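Local coordinates for protein LP04448p (Drosophila melanogaster, PDB 2QK2) that probably binds tubulin through its TOG domains, HEAT-repeat modules of an XMAP215-family protein, Mini spindles, that tracks microtubule plus ends, at residues A[42-47]-A[81-86]. Numbering follows the deposited sequence.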
loop_
_atom_site.group_PDB
_atom_site.type_symbol
_atom_site.label_atom_id
_atom_site.label_comp_id
_atom_site.label_asym_id
_atom_site.label_seq_id
_atom_site.Cartn_x
_atom_site.Cartn_y
_atom_site.Cartn_z
ATOM N N LEU A 42 17.845 10.044 -7.340
ATOM C CA LEU A 42 18.707 9.537 -6.279
ATOM C C LEU A 42 18.222 8.157 -5.843
ATOM O O LEU A 42 19.021 7.241 -5.659
ATOM C CB LEU A 42 18.690 10.473 -5.067
ATOM C CG LEU A 42 19.445 11.798 -5.187
ATOM C CD1 LEU A 42 19.213 12.644 -3.938
ATOM C CD2 LEU A 42 20.931 11.510 -5.390
ATOM N N LEU A 43 16.909 8.016 -5.682
ATOM C CA LEU A 43 16.322 6.752 -5.250
ATOM C C LEU A 43 16.484 5.639 -6.286
ATOM O O LEU A 43 16.660 4.473 -5.928
ATOM C CB LEU A 43 14.838 6.948 -4.910
ATOM C CG LEU A 43 14.552 7.841 -3.694
ATOM C CD1 LEU A 43 13.054 8.101 -3.575
ATOM C CD2 LEU A 43 15.075 7.172 -2.427
ATOM N N THR A 44 16.426 5.986 -7.568
ATOM C CA THR A 44 16.587 4.970 -8.599
ATOM C C THR A 44 18.065 4.611 -8.763
ATOM O O THR A 44 18.391 3.471 -9.069
ATOM C CB THR A 44 16.013 5.422 -9.963
ATOM O OG1 THR A 44 16.731 6.567 -10.433
ATOM C CG2 THR A 44 14.546 5.779 -9.829
ATOM N N ASP A 45 18.961 5.570 -8.547
ATOM C CA ASP A 45 20.391 5.290 -8.672
ATOM C C ASP A 45 20.971 4.502 -7.494
ATOM O O ASP A 45 21.999 3.833 -7.637
ATOM C CB ASP A 45 21.198 6.586 -8.831
ATOM C CG ASP A 45 20.945 7.275 -10.158
ATOM O OD1 ASP A 45 20.723 6.572 -11.167
ATOM O OD2 ASP A 45 20.982 8.523 -10.195
ATOM N N HIS A 46 20.323 4.578 -6.334
ATOM C CA HIS A 46 20.812 3.886 -5.146
ATOM C C HIS A 46 19.721 3.060 -4.476
ATOM O O HIS A 46 19.105 3.498 -3.503
ATOM C CB HIS A 46 21.366 4.913 -4.161
ATOM C CG HIS A 46 22.324 5.877 -4.785
ATOM N ND1 HIS A 46 23.543 5.488 -5.295
ATOM C CD2 HIS A 46 22.229 7.209 -5.010
ATOM C CE1 HIS A 46 24.159 6.538 -5.807
ATOM N NE2 HIS A 46 23.383 7.595 -5.647
ATOM N N PRO A 47 19.483 1.839 -4.979
ATOM C CA PRO A 47 18.463 0.925 -4.451
ATOM C C PRO A 47 18.644 0.516 -2.990
ATOM O O PRO A 47 17.690 0.081 -2.341
ATOM C CB PRO A 47 18.542 -0.264 -5.408
ATOM C CG PRO A 47 19.982 -0.278 -5.797
ATOM C CD PRO A 47 20.263 1.188 -6.045
ATOM N N LEU A 81 7.974 7.735 -2.556
ATOM C CA LEU A 81 7.693 7.107 -1.273
ATOM C C LEU A 81 7.856 5.590 -1.392
ATOM O O LEU A 81 8.386 4.935 -0.489
ATOM C CB LEU A 81 6.275 7.454 -0.809
ATOM C CG LEU A 81 5.883 6.997 0.602
ATOM C CD1 LEU A 81 6.849 7.575 1.635
ATOM C CD2 LEU A 81 4.466 7.448 0.900
ATOM N N ALA A 82 7.409 5.043 -2.517
ATOM C CA ALA A 82 7.520 3.610 -2.772
ATOM C C ALA A 82 8.991 3.197 -2.836
ATOM O O ALA A 82 9.392 2.218 -2.213
ATOM C CB ALA A 82 6.821 3.255 -4.089
ATOM N N LEU A 83 9.795 3.952 -3.580
ATOM C CA LEU A 83 11.213 3.633 -3.709
ATOM C C LEU A 83 11.928 3.788 -2.375
ATOM O O LEU A 83 12.838 3.020 -2.055
ATOM C CB LEU A 83 11.875 4.522 -4.767
ATOM C CG LEU A 83 11.352 4.343 -6.201
ATOM C CD1 LEU A 83 11.937 5.415 -7.107
ATOM C CD2 LEU A 83 11.707 2.961 -6.708
ATOM N N LEU A 84 11.512 4.776 -1.591
ATOM C CA LEU A 84 12.119 4.998 -0.288
ATOM C C LEU A 84 11.805 3.802 0.620
ATOM O O LEU A 84 12.690 3.272 1.301
ATOM C CB LEU A 84 11.577 6.291 0.334
ATOM C CG LEU A 84 12.071 6.664 1.739
ATOM C CD1 LEU A 84 13.581 6.904 1.720
ATOM C CD2 LEU A 84 11.337 7.916 2.217
ATOM N N ALA A 85 10.545 3.372 0.625
ATOM C CA ALA A 85 10.147 2.244 1.462
ATOM C C ALA A 85 10.869 0.965 1.031
ATOM O O ALA A 85 11.242 0.150 1.871
ATOM C CB ALA A 85 8.636 2.049 1.408
ATOM N N LYS A 86 11.074 0.797 -0.273
ATOM C CA LYS A 86 11.775 -0.378 -0.791
ATOM C C LYS A 86 13.264 -0.356 -0.457
ATOM O O LYS A 86 13.856 -1.393 -0.167
ATOM C CB LYS A 86 11.661 -0.468 -2.310
ATOM C CG LYS A 86 10.312 -0.869 -2.850
ATOM C CD LYS A 86 10.431 -1.193 -4.334
ATOM C CE LYS A 86 11.454 -2.308 -4.559
ATOM N NZ LYS A 86 11.649 -2.654 -5.996
#
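Leu43 and Leu83 meet at the base of their side chains: Leu43 CB lies 3.8 Å from Leu83 CB, and their CA atoms, 6.2 Å apart, come nearest each other across the two segments. Both leucines have the same shape, with CG anti to the carbonyl carbon (chi1 -66° in Leu43, -64° in Leu83), and the two side chains pass each other at a slant. Each CD1 lies alongside the other's CB. Leu83 CD1 comes to 3.9 Å from Leu43 CB, while Leu43 CD1 sits 4.0 Å from Leu83 CB. On the more exposed flank, Thr44 adds its methyl, CG2 reaching Leu83 CD1 at 3.8 Å. With chi1 at 63° its hydroxyl is tucked back over its own backbone, where OG1 hydrogen-bonds to Lys41 O of the same helix, leaving CG2 for the apolar contact. On the buried flank, Leu43 CD2 makes a looser 4.4 Å contact with Leu84 CD1. No hydrogen bond links the segments; the contact is apolar, joining the C-terminal end of helix 29-45 to helix 71-88 within the HEAT-repeat TOG domain. Beyond it, Leu84 packs on Leu57 and Val58 of helix 55-67, and Ala85 touches Ala124 and Ile125 of helix 112-126.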